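Local atomic coordinates of cytochrome c, putative (Shewanella oneidensis, PDB entry 1SP3), a protein that carries eight c-type hemes and probably acts as a respiratory oxidoreductase, likely reducing tetrathionate. Residues C101-G106 with A125-N130; A231-H236 with K325-K330; F239-E244 with K282-Q287. One frame throughout, in Å; residues are numbered along the deposited sequence.

Overall arrangement
Interaction 1 comes first along the chain: it closes the short loop between helix 99-102, which carries a heme, and helix 124-129, and it is complete before either of the others opens. Interaction 2 closes a much longer loop, bringing the heme-binding helix 232-236 against the start of strand 325-339. Within that loop lies interaction 3, where the segment leading from helix 232-236 to strand 246-251 meets the one joining strands 276-281 and 287-291. Interactions 2 and 3 touch, Pro-328 packing on Pro-286 and Lys-330 on Phe-240, and together tie helix 232-236 and the segment after it to the large mixed sheet. Interaction 1 stands apart, its centre about 33 Å from that of interaction 3.

Interaction 1 of 3, residues C101-G106 with A125-N130. With HEC (heme c), chain E.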
loop_
_atom_site.group_PDB
_atom_site.type_symbol
_atom_site.label_atom_id
_atom_site.label_comp_id
_atom_site.label_asym_id
_atom_site.label_seq_id
_atom_site.Cartn_x
_atom_site.Cartn_y
_atom_site.Cartn_z
ATOM N N CYS A 101 -9.643 -5.533 -13.666
ATOM C CA CYS A 101 -8.682 -6.641 -13.577
ATOM C C CYS A 101 -8.612 -7.494 -14.819
ATOM O O CYS A 101 -7.691 -8.262 -14.975
ATOM C CB CYS A 101 -8.989 -7.551 -12.394
ATOM S SG CYS A 101 -8.806 -6.669 -10.792
ATOM N N HIS A 102 -9.626 -7.420 -15.642
ATOM C CA HIS A 102 -9.799 -8.383 -16.749
ATOM C C HIS A 102 -9.648 -7.796 -18.139
ATOM O O HIS A 102 -9.649 -8.547 -19.098
ATOM C CB HIS A 102 -11.155 -9.092 -16.604
ATOM C CG HIS A 102 -11.197 -10.058 -15.438
ATOM N ND1 HIS A 102 -10.373 -11.157 -15.360
ATOM C CD2 HIS A 102 -11.967 -10.102 -14.328
ATOM C CE1 HIS A 102 -10.618 -11.840 -14.253
ATOM N NE2 HIS A 102 -11.612 -11.241 -13.626
ATOM N N ASP A 103 -9.509 -6.469 -18.243
ATOM C CA ASP A 103 -9.232 -5.844 -19.548
ATOM C C ASP A 103 -7.891 -6.268 -20.204
ATOM O O ASP A 103 -6.831 -6.113 -19.594
ATOM C CB ASP A 103 -9.272 -4.307 -19.447
ATOM C CG ASP A 103 -8.795 -3.643 -20.731
ATOM O OD1 ASP A 103 -7.932 -2.726 -20.638
ATOM O OD2 ASP A 103 -9.212 -4.037 -21.851
ATOM N N THR A 104 -7.919 -6.748 -21.462
ATOM C CA THR A 104 -6.679 -7.144 -22.090
ATOM C C THR A 104 -6.250 -6.109 -23.132
ATOM O O THR A 104 -5.258 -6.281 -23.747
ATOM C CB THR A 104 -6.769 -8.527 -22.765
ATOM O OG1 THR A 104 -7.775 -8.496 -23.797
ATOM C CG2 THR A 104 -7.276 -9.575 -21.788
ATOM N N THR A 105 -7.014 -5.039 -23.331
ATOM C CA THR A 105 -6.666 -4.177 -24.457
ATOM C C THR A 105 -5.642 -3.130 -24.032
ATOM O O THR A 105 -5.057 -2.511 -24.877
ATOM C CB THR A 105 -7.892 -3.423 -24.970
ATOM O OG1 THR A 105 -8.417 -2.637 -23.865
ATOM C CG2 THR A 105 -9.024 -4.396 -25.440
ATOM N N GLY A 106 -5.516 -2.885 -22.726
ATOM C CA GLY A 106 -4.623 -1.861 -22.206
ATOM C C GLY A 106 -5.246 -0.513 -22.322
ATOM O O GLY A 106 -4.599 0.480 -22.038
ATOM N N ALA A 125 -17.790 -1.442 -25.160
ATOM C CA ALA A 125 -18.171 -2.708 -25.760
ATOM C C ALA A 125 -16.959 -3.536 -26.123
ATOM O O ALA A 125 -16.850 -4.713 -25.727
ATOM C CB ALA A 125 -19.132 -2.479 -26.988
ATOM N N LYS A 126 -16.012 -2.884 -26.775
ATOM C CA LYS A 126 -14.750 -3.493 -27.229
ATOM C C LYS A 126 -13.891 -4.003 -26.084
ATOM O O LYS A 126 -13.404 -5.143 -26.126
ATOM C CB LYS A 126 -13.945 -2.529 -28.087
ATOM C CG LYS A 126 -12.849 -3.176 -28.917
ATOM C CD LYS A 126 -13.443 -4.168 -29.996
ATOM C CE LYS A 126 -14.679 -3.612 -30.840
ATOM N NZ LYS A 126 -14.602 -3.910 -32.328
ATOM N N ILE A 127 -13.757 -3.193 -25.038
ATOM C CA ILE A 127 -13.089 -3.655 -23.821
ATOM C C ILE A 127 -13.788 -4.918 -23.281
ATOM O O ILE A 127 -13.110 -5.912 -23.001
ATOM C CB ILE A 127 -13.063 -2.540 -22.791
ATOM C CG1 ILE A 127 -12.122 -1.406 -23.305
ATOM C CG2 ILE A 127 -12.749 -3.094 -21.345
ATOM C CD1 ILE A 127 -12.131 -0.102 -22.528
ATOM N N ALA A 128 -15.115 -4.873 -23.120
ATOM C CA ALA A 128 -15.875 -6.006 -22.576
ATOM C C ALA A 128 -15.688 -7.272 -23.386
ATOM O O ALA A 128 -15.599 -8.322 -22.807
ATOM C CB ALA A 128 -17.338 -5.714 -22.546
ATOM N N GLN A 129 -15.660 -7.170 -24.724
ATOM C CA GLN A 129 -15.523 -8.341 -25.582
ATOM C C GLN A 129 -14.163 -8.988 -25.456
ATOM O O GLN A 129 -14.023 -10.234 -25.624
ATOM C CB GLN A 129 -15.736 -7.949 -27.033
ATOM C CG GLN A 129 -17.186 -7.656 -27.361
ATOM C CD GLN A 129 -17.315 -6.883 -28.645
ATOM O OE1 GLN A 129 -18.086 -5.929 -28.704
ATOM N NE2 GLN A 129 -16.551 -7.287 -29.683
ATOM N N ASN A 130 -13.157 -8.173 -25.133
ATOM C CA ASN A 130 -11.809 -8.712 -25.078
ATOM C C ASN A 130 -11.257 -9.149 -23.710
ATOM O O ASN A 130 -10.106 -9.472 -23.581
ATOM C CB ASN A 130 -10.890 -7.762 -25.772
ATOM C CG ASN A 130 -11.113 -7.803 -27.288
ATOM O OD1 ASN A 130 -10.586 -8.701 -27.927
ATOM N ND2 ASN A 130 -11.993 -6.880 -27.845
HETATM FE FE HEC E . -12.207 -11.961 -11.910
HETATM C CHA HEC E . -10.863 -15.077 -12.426
HETATM C CHB HEC E . -14.891 -12.955 -13.779
HETATM C CHC HEC E . -13.719 -9.039 -11.070
HETATM C CHD HEC E . -9.401 -10.828 -10.417
HETATM N NA HEC E . -12.760 -13.693 -12.954
HETATM C C1A HEC E . -12.070 -14.869 -13.002
HETATM C C2A HEC E . -12.822 -15.884 -13.756
HETATM C C3A HEC E . -13.960 -15.318 -14.115
HETATM C C4A HEC E . -13.934 -13.924 -13.592
HETATM C CMA HEC E . -15.121 -15.998 -14.915
HETATM C CAA HEC E . -12.381 -17.349 -14.035
HETATM C CBA HEC E . -12.208 -18.105 -12.679
HETATM C CGA HEC E . -13.480 -18.015 -11.847
HETATM O O1A HEC E . -14.505 -18.367 -12.482
HETATM O O2A HEC E . -13.483 -17.648 -10.596
HETATM N NB HEC E . -13.904 -11.199 -12.321
HETATM C C1B HEC E . -14.885 -11.734 -13.101
HETATM C C2B HEC E . -15.998 -10.823 -13.061
HETATM C C3B HEC E . -15.667 -9.782 -12.313
HETATM C C4B HEC E . -14.347 -9.967 -11.845
HETATM C CMB HEC E . -17.345 -11.027 -13.839
HETATM C CAB HEC E . -16.575 -8.553 -11.938
HETATM C CBB HEC E . -17.818 -8.693 -11.378
HETATM N NC HEC E . -11.652 -10.207 -10.873
HETATM C C1C HEC E . -12.421 -9.113 -10.681
HETATM C C2C HEC E . -11.638 -8.095 -10.008
HETATM C C3C HEC E . -10.414 -8.580 -9.801
HETATM C C4C HEC E . -10.432 -9.949 -10.348
HETATM C CMC HEC E . -12.202 -6.708 -9.627
HETATM C CAC HEC E . -9.138 -7.905 -9.154
HETATM C CBC HEC E . -9.119 -7.101 -8.075
HETATM N ND HEC E . -10.454 -12.812 -11.495
HETATM C C1D HEC E . -9.406 -12.130 -10.861
HETATM C C2D HEC E . -8.314 -13.014 -10.731
HETATM C C3D HEC E . -8.813 -14.348 -11.293
HETATM C C4D HEC E . -10.111 -14.113 -11.789
HETATM C CMD HEC E . -6.902 -12.741 -10.074
HETATM C CAD HEC E . -8.031 -15.657 -11.426
HETATM C CBD HEC E . -7.124 -15.459 -12.639
HETATM C CGD HEC E . -6.149 -16.581 -12.927
HETATM O O1D HEC E . -5.178 -16.332 -13.700
HETATM O O2D HEC E . -6.349 -17.702 -12.386
HETATM O O HOH W 1 -10.576 -6.142 -22.552
#
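An Asx turn just after a heme-binding CXXCH motif meets the C-terminal end of helix 124-129, with Asp-103 lying across Ile-127 and Thr-104 reaching Asn-130. The hydroxyl OG1 of Thr-104 donates to Asn-130 O over 2.5 Å, tilted 35° from the carbonyl plane. A water binds the segments a second time, giving hydrogen bonds to Asp-103 OD2 and Ile-127 O and accepting one from Thr-104 N. A chi1 of 172° sets Asp-103 CG anti to the backbone N, and OD2 closes the Asx turn. Asp-103 OD2 takes Thr-105 OG1 on the syn lone pair and Thr-105 N, at 2.8 Å, from above the carboxylate plane. The same oxygen rests 3.7 Å from Ile-127 CG2, while Thr-105 turns OG1 to Ile-127 CG1 and CG2 to Asn-130 CB, crossing both side chains at about a right angle. An alanine in place of Asp-103 would probably leave Thr-105 N and OG1 without this acceptor and the water held, of the two segments, by Ile-127 O and Thr-104 N alone, loosening the turn. At the helix end, Asn-130 ND2 curls back to Lys-126 O (2.8 Å), meeting it from the opposite face to Asn-130 N. On the heme side, Cys-101 SG is bonded covalently to CAC, and His-102 NE2 binds the iron at 2.0 Å, with His-190 as the other axial ligand. His-102 ND1 is hydrogen-bonded to Gly-132 O. Thioether cysteine followed directly by an axial histidine is the signature of c-type heme attachment, here bis-histidine ligated.

Interaction 2 of 3, residues A231-H236 with K325-K330; sequences ACQTCH and KIYPFK. With HEC (heme c), chain I.
Ile-326 O accepts two hydrogen bonds, one from Ala-231 N (3.0 Å), just before helix 232-236, and one from Thr-234 OG1 (2.7 Å) within it. The donors reach the carbonyl from opposite faces of its plane, the amide tilted from it and the hydroxyl 41° above it. Thr-234 OG1 is anti to its own carbonyl carbon, which turns the hydroxyl to the strand, where it also lies against Tyr-327 CA and Pro-328 CD. The strand thus holds the entry to the helix by one backbone and one side-chain donor, both buried. This turn belongs to the CXXCH heme-attachment motif: Cys-232 SG and Cys-235 SG are joined covalently to CAB and CAC of the heme. His-236 NE2 binds the heme FE at 2.0 Å, with His-218 as the other axial ligand. Helix and strand approach to 6.5 Å between axes, their directions 57° apart, and the porphyrin lies across the helix from the strand. Beyond the polar pair, the methyl CB of Ala-231 sits over the centre of the Tyr-327 ring, 3.5 Å from the centroid and 5° off the normal, a CH-pi contact. Tyr-291 packs edge-to-face with that ring. Gln-233 crosses Tyr-327 obliquely, its amide OE1 lying 3.9 Å from CE2, while its NE2 is hydrogen-bonded to Asn-399 and Asp-205. Nearer the backbone, Gln-233 CB packs on Pro-328 CD at 3.7 Å. One residue earlier on the strand than Ile-326, Lys-325 CB comes near Ala-231 N, and its NZ is hydrogen-bonded to Thr-227 O. Ile-326 CG2 approaches Thr-234 OG1, and the Ile-326 side chain continues onto Tyr-288 and Trp-290 of strand 287-291.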
loop_
_atom_site.group_PDB
_atom_site.type_symbol
_atom_site.label_atom_id
_atom_site.label_comp_id
_atom_site.label_asym_id
_atom_site.label_seq_id
_atom_site.Cartn_x
_atom_site.Cartn_y
_atom_site.Cartn_z
ATOM N N ALA A 231 14.780 -12.790 7.462
ATOM C CA ALA A 231 13.779 -13.103 6.415
ATOM C C ALA A 231 14.435 -13.168 5.094
ATOM O O ALA A 231 15.348 -12.376 4.832
ATOM C CB ALA A 231 12.708 -12.002 6.349
ATOM N N CYS A 232 13.960 -14.050 4.211
ATOM C CA CYS A 232 14.551 -14.110 2.871
ATOM C C CYS A 232 14.605 -12.738 2.245
ATOM O O CYS A 232 15.583 -12.353 1.597
ATOM C CB CYS A 232 13.747 -15.056 1.913
ATOM S SG CYS A 232 13.189 -16.605 2.623
ATOM N N GLN A 233 13.491 -12.018 2.373
ATOM C CA GLN A 233 13.318 -10.688 1.767
ATOM C C GLN A 233 14.440 -9.752 2.177
ATOM O O GLN A 233 14.882 -8.935 1.408
ATOM C CB GLN A 233 11.976 -10.100 2.261
ATOM C CG GLN A 233 10.715 -10.749 1.595
ATOM C CD GLN A 233 10.163 -11.852 2.395
ATOM O OE1 GLN A 233 10.913 -12.551 3.126
ATOM N NE2 GLN A 233 8.825 -12.008 2.349
ATOM N N THR A 234 14.943 -9.845 3.402
ATOM C CA THR A 234 16.050 -8.956 3.809
ATOM C C THR A 234 17.301 -9.031 2.941
ATOM O O THR A 234 17.825 -8.017 2.447
ATOM C CB THR A 234 16.324 -9.213 5.325
ATOM O OG1 THR A 234 15.179 -8.775 6.055
ATOM C CG2 THR A 234 17.548 -8.351 5.898
ATOM N N CYS A 235 17.835 -10.239 2.740
ATOM C CA CYS A 235 19.026 -10.367 1.891
ATOM C C CYS A 235 18.772 -10.175 0.379
ATOM O O CYS A 235 19.625 -9.702 -0.363
ATOM C CB CYS A 235 19.685 -11.710 2.174
ATOM S SG CYS A 235 20.317 -11.721 3.913
ATOM N N HIS A 236 17.583 -10.530 -0.069
ATOM C CA HIS A 236 17.278 -10.680 -1.479
ATOM C C HIS A 236 16.547 -9.518 -2.083
ATOM O O HIS A 236 16.329 -9.481 -3.301
ATOM C CB HIS A 236 16.486 -11.953 -1.640
ATOM C CG HIS A 236 17.356 -13.164 -1.499
ATOM N ND1 HIS A 236 18.372 -13.425 -2.395
ATOM C CD2 HIS A 236 17.422 -14.129 -0.560
ATOM C CE1 HIS A 236 19.010 -14.510 -2.025
ATOM N NE2 HIS A 236 18.422 -14.989 -0.950
ATOM N N LYS A 325 11.201 -12.399 12.680
ATOM C CA LYS A 325 12.477 -12.403 11.929
ATOM C C LYS A 325 12.800 -10.970 11.518
ATOM O O LYS A 325 11.901 -10.095 11.627
ATOM C CB LYS A 325 12.403 -13.280 10.660
ATOM C CG LYS A 325 12.398 -14.762 11.030
ATOM C CD LYS A 325 12.215 -15.619 9.793
ATOM C CE LYS A 325 11.961 -17.031 10.209
ATOM N NZ LYS A 325 12.382 -17.791 9.064
ATOM N N ILE A 326 14.050 -10.708 11.104
ATOM C CA ILE A 326 14.350 -9.371 10.644
ATOM C C ILE A 326 13.903 -9.215 9.194
ATOM O O ILE A 326 14.355 -9.973 8.311
ATOM C CB ILE A 326 15.874 -9.039 10.814
ATOM C CG1 ILE A 326 16.269 -9.147 12.291
ATOM C CG2 ILE A 326 16.265 -7.668 10.115
ATOM C CD1 ILE A 326 17.864 -9.215 12.417
ATOM N N TYR A 327 12.993 -8.247 8.952
ATOM C CA TYR A 327 12.390 -8.045 7.619
ATOM C C TYR A 327 12.720 -6.625 7.168
ATOM O O TYR A 327 12.977 -5.746 8.025
ATOM C CB TYR A 327 10.865 -8.096 7.728
ATOM C CG TYR A 327 10.251 -9.522 7.623
ATOM C CD1 TYR A 327 10.214 -10.377 8.773
ATOM C CD2 TYR A 327 9.671 -9.983 6.407
ATOM C CE1 TYR A 327 9.664 -11.629 8.720
ATOM C CE2 TYR A 327 9.074 -11.329 6.310
ATOM C CZ TYR A 327 9.066 -12.108 7.498
ATOM O OH TYR A 327 8.619 -13.388 7.501
ATOM N N PRO A 328 12.584 -6.363 5.857
ATOM C CA PRO A 328 12.849 -5.054 5.277
ATOM C C PRO A 328 11.574 -4.266 5.052
ATOM O O PRO A 328 10.517 -4.798 4.671
ATOM C CB PRO A 328 13.404 -5.407 3.885
ATOM C CG PRO A 328 12.639 -6.625 3.507
ATOM C CD PRO A 328 12.235 -7.349 4.791
ATOM N N PHE A 329 11.718 -2.963 5.204
ATOM C CA PHE A 329 10.582 -2.101 5.210
ATOM C C PHE A 329 10.888 -0.776 4.510
ATOM O O PHE A 329 12.008 -0.236 4.605
ATOM C CB PHE A 329 10.201 -1.762 6.665
ATOM C CG PHE A 329 9.569 -2.889 7.392
ATOM C CD1 PHE A 329 10.364 -3.812 8.113
ATOM C CD2 PHE A 329 8.183 -3.063 7.341
ATOM C CE1 PHE A 329 9.792 -4.813 8.802
ATOM C CE2 PHE A 329 7.582 -4.122 8.012
ATOM C CZ PHE A 329 8.418 -5.005 8.737
ATOM N N LYS A 330 9.873 -0.246 3.874
ATOM C CA LYS A 330 9.917 1.116 3.445
ATOM C C LYS A 330 9.254 2.007 4.509
ATOM O O LYS A 330 8.167 1.669 5.089
ATOM C CB LYS A 330 9.248 1.324 2.083
ATOM C CG LYS A 330 9.017 2.840 1.850
ATOM C CD LYS A 330 8.553 3.179 0.485
ATOM C CE LYS A 330 8.619 4.769 0.337
ATOM N NZ LYS A 330 7.354 5.260 -0.212
HETATM FE FE HEC I . 19.440 -16.564 -0.272
HETATM C CHA HEC I . 21.284 -17.149 -2.880
HETATM C CHB HEC I . 16.716 -18.009 -1.718
HETATM C CHC HEC I . 17.649 -16.477 2.783
HETATM C CHD HEC I . 21.814 -14.633 1.168
HETATM N NA HEC I . 19.037 -17.517 -2.023
HETATM C C1A HEC I . 20.027 -17.700 -2.939
HETATM C C2A HEC I . 19.414 -18.398 -4.043
HETATM C C3A HEC I . 18.144 -18.677 -3.749
HETATM C C4A HEC I . 17.865 -18.063 -2.466
HETATM C CMA HEC I . 17.166 -19.477 -4.661
HETATM C CAA HEC I . 20.194 -18.861 -5.299
HETATM C CBA HEC I . 20.897 -20.157 -4.876
HETATM C CGA HEC I . 21.826 -20.622 -5.982
HETATM O O1A HEC I . 21.346 -21.124 -6.989
HETATM O O2A HEC I . 23.051 -20.419 -5.879
HETATM N NB HEC I . 17.594 -17.133 0.411
HETATM C C1B HEC I . 16.605 -17.623 -0.415
HETATM C C2B HEC I . 15.454 -17.860 0.364
HETATM C C3B HEC I . 15.720 -17.507 1.599
HETATM C C4B HEC I . 17.058 -17.038 1.662
HETATM C CMB HEC I . 14.182 -18.530 -0.191
HETATM C CAB HEC I . 14.788 -17.658 2.821
HETATM C CBB HEC I . 14.451 -18.960 3.005
HETATM N NC HEC I . 19.670 -15.711 1.633
HETATM C C1C HEC I . 18.781 -15.736 2.682
HETATM C C2C HEC I . 19.302 -14.920 3.708
HETATM C C3C HEC I . 20.474 -14.379 3.251
HETATM C C4C HEC I . 20.713 -14.897 1.926
HETATM C CMC HEC I . 18.547 -14.688 5.033
HETATM C CAC HEC I . 21.424 -13.361 3.978
HETATM C CBC HEC I . 21.812 -13.426 5.302
HETATM N ND HEC I . 21.237 -15.935 -0.731
HETATM C C1D HEC I . 22.102 -15.138 -0.040
HETATM C C2D HEC I . 23.348 -14.990 -0.763
HETATM C C3D HEC I . 23.107 -15.680 -2.033
HETATM C C4D HEC I . 21.826 -16.301 -1.922
HETATM C CMD HEC I . 24.590 -14.113 -0.323
HETATM C CAD HEC I . 24.120 -15.856 -3.248
HETATM C CBD HEC I . 25.001 -17.056 -2.842
HETATM C CGD HEC I . 24.392 -18.248 -3.558
HETATM O O1D HEC I . 24.217 -18.156 -4.849
HETATM O O2D HEC I . 24.073 -19.296 -2.857
#

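Interaction 3 of 3, residues F239-E244 with K282-Q287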
loop_
_atom_site.group_PDB
_atom_site.type_symbol
_atom_site.label_atom_id
_atom_site.label_comp_id
_atom_site.label_asym_id
_atom_site.label_seq_id
_atom_site.Cartn_x
_atom_site.Cartn_y
_atom_site.Cartn_z
ATOM N N PHE A 239 17.522 -3.376 -2.544
ATOM C CA PHE A 239 17.035 -2.030 -2.923
ATOM C C PHE A 239 15.593 -2.082 -3.448
ATOM O O PHE A 239 15.192 -3.070 -4.140
ATOM C CB PHE A 239 17.901 -1.394 -4.014
ATOM C CG PHE A 239 19.365 -1.163 -3.585
ATOM C CD1 PHE A 239 20.367 -2.098 -3.920
ATOM C CD2 PHE A 239 19.712 -0.037 -2.822
ATOM C CE1 PHE A 239 21.751 -1.843 -3.583
ATOM C CE2 PHE A 239 21.087 0.236 -2.452
ATOM C CZ PHE A 239 22.115 -0.672 -2.851
ATOM N N PHE A 240 14.838 -1.013 -3.153
ATOM C CA PHE A 240 13.608 -0.743 -3.844
ATOM C C PHE A 240 13.653 0.643 -4.555
ATOM O O PHE A 240 14.669 1.378 -4.497
ATOM C CB PHE A 240 12.473 -0.905 -2.850
ATOM C CG PHE A 240 12.447 0.144 -1.787
ATOM C CD1 PHE A 240 11.750 1.311 -1.983
ATOM C CD2 PHE A 240 13.043 -0.075 -0.545
ATOM C CE1 PHE A 240 11.685 2.270 -0.972
ATOM C CE2 PHE A 240 13.018 0.883 0.458
ATOM C CZ PHE A 240 12.346 2.032 0.273
ATOM N N ALA A 241 12.557 1.023 -5.216
ATOM C CA ALA A 241 12.551 2.223 -6.075
ATOM C C ALA A 241 13.805 2.173 -6.983
ATOM O O ALA A 241 14.567 3.099 -7.091
ATOM C CB ALA A 241 12.542 3.525 -5.225
ATOM N N LYS A 242 14.044 1.030 -7.570
ATOM C CA LYS A 242 15.213 0.837 -8.397
ATOM C C LYS A 242 15.205 1.708 -9.630
ATOM O O LYS A 242 16.267 2.103 -10.082
ATOM C CB LYS A 242 15.248 -0.617 -8.806
ATOM C CG LYS A 242 15.792 -1.568 -7.795
ATOM C CD LYS A 242 15.526 -3.034 -8.311
ATOM C CE LYS A 242 16.092 -4.014 -7.344
ATOM N NZ LYS A 242 15.978 -5.434 -7.799
ATOM N N ASN A 243 14.031 1.988 -10.213
ATOM C CA ASN A 243 13.967 2.572 -11.567
ATOM C C ASN A 243 13.464 4.011 -11.608
ATOM O O ASN A 243 13.657 4.693 -12.605
ATOM C CB ASN A 243 13.141 1.702 -12.516
ATOM C CG ASN A 243 13.749 0.314 -12.672
ATOM O OD1 ASN A 243 14.974 0.168 -12.775
ATOM N ND2 ASN A 243 12.920 -0.707 -12.590
ATOM N N GLU A 244 12.851 4.434 -10.508
ATOM C CA GLU A 244 12.024 5.639 -10.427
ATOM C C GLU A 244 12.002 6.105 -8.920
ATOM O O GLU A 244 11.744 5.286 -8.062
ATOM C CB GLU A 244 10.632 5.176 -10.802
ATOM C CG GLU A 244 9.639 6.221 -11.262
ATOM C CD GLU A 244 8.764 5.642 -12.360
ATOM O OE1 GLU A 244 8.078 4.585 -12.092
ATOM O OE2 GLU A 244 8.805 6.208 -13.501
ATOM N N LYS A 282 15.729 7.561 -5.023
ATOM C CA LYS A 282 15.732 6.456 -5.937
ATOM C C LYS A 282 16.804 5.421 -5.430
ATOM O O LYS A 282 17.776 5.812 -4.813
ATOM C CB LYS A 282 16.180 7.055 -7.267
ATOM C CG LYS A 282 15.638 6.400 -8.526
ATOM C CD LYS A 282 16.500 6.741 -9.782
ATOM C CE LYS A 282 17.214 5.512 -10.302
ATOM N NZ LYS A 282 17.304 5.572 -11.805
ATOM N N MET A 283 16.627 4.136 -5.711
ATOM C CA MET A 283 17.592 3.126 -5.341
ATOM C C MET A 283 17.773 3.075 -3.786
ATOM O O MET A 283 18.868 3.373 -3.236
ATOM C CB MET A 283 18.896 3.306 -6.159
ATOM C CG MET A 283 19.701 1.999 -6.294
ATOM S SD MET A 283 18.906 0.623 -7.298
ATOM C CE MET A 283 20.256 -0.467 -7.063
ATOM N N VAL A 284 16.655 2.727 -3.094
ATOM C CA VAL A 284 16.534 2.953 -1.673
ATOM C C VAL A 284 16.797 1.679 -0.875
ATOM O O VAL A 284 16.187 0.595 -1.173
ATOM C CB VAL A 284 15.134 3.512 -1.329
ATOM C CG1 VAL A 284 15.073 3.987 0.100
ATOM C CG2 VAL A 284 14.804 4.720 -2.242
ATOM N N LYS A 285 17.673 1.782 0.114
ATOM C CA LYS A 285 17.810 0.697 1.038
ATOM C C LYS A 285 16.632 0.723 1.953
ATOM O O LYS A 285 16.151 1.778 2.445
ATOM C CB LYS A 285 19.072 0.838 1.870
ATOM C CG LYS A 285 20.361 0.803 1.021
ATOM C CD LYS A 285 21.551 1.188 1.885
ATOM C CE LYS A 285 22.852 1.010 1.038
ATOM N NZ LYS A 285 24.018 1.772 1.599
ATOM N N PRO A 286 16.136 -0.472 2.213
ATOM C CA PRO A 286 15.111 -0.648 3.240
ATOM C C PRO A 286 15.683 -0.356 4.637
ATOM O O PRO A 286 16.864 -0.412 4.821
ATOM C CB PRO A 286 14.771 -2.143 3.137
ATOM C CG PRO A 286 15.150 -2.554 1.764
ATOM C CD PRO A 286 16.409 -1.727 1.469
ATOM N N GLN A 287 14.807 -0.023 5.575
ATOM C CA GLN A 287 15.051 -0.169 7.035
ATOM C C GLN A 287 14.694 -1.545 7.533
ATOM O O GLN A 287 13.795 -2.147 7.044
ATOM C CB GLN A 287 14.084 0.765 7.785
ATOM C CG GLN A 287 14.244 2.098 7.224
ATOM C CD GLN A 287 15.171 2.787 8.055
ATOM O OE1 GLN A 287 16.392 2.760 7.781
ATOM N NE2 GLN A 287 14.662 3.300 9.187
#
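Phe-240 and Val-284 form a single antiparallel bridge, a hydrogen-bonded pair with Phe-240 N to Val-284 O at 2.9 Å and Val-284 N to Phe-240 O at 2.8 Å, and beside it Met-283 N donates to Ala-241 O from 42° above the carbonyl plane. Phe-240 CG stands between the backbone N and the carbonyl carbon (chi1 69°), and the ring lies against its bridge partner, Val-284, whose CB covers one face, offset toward the rim, in a CH-pi contact. Val-284 CG1 comes closer still, 3.4 Å from Phe-240 CZ, while its other branch, CG2, packs on Ala-241 CB. Pro-286 CA meets the edge of the Phe-240 ring in its plane, and Pro-286 CG lies at 4.0 Å from Phe-240 CD2. The bridge joins the connection from helix 232-236 to strand 246-251 with the link between strands 276-281 and 287-291 of the mixed sheet; it stays short, both Ala-241 and Met-283 taking positive phi and turning the chains away from extended pairing. Val-284 also packs on Thr-246 and Met-248 of strand 246-251. Phe-239 carries the more exposed packing. The methyl CE of Met-283 lies over one face of the Phe-239 ring, 3.5 Å from CD1, with SD in an oblique Met-aromatic contact. Lys-285 runs beside Phe-239, pointing the same way, with CG 3.6 Å from CE2, and Arg-420 adds a cation-pi contact to that ring. Lys-242 CG touches Met-283 SD, while its extended chain carries NZ to Ser-403. Lys-282 CG packs on the backbone of Glu-244, and its CE lies against Lys-242 O.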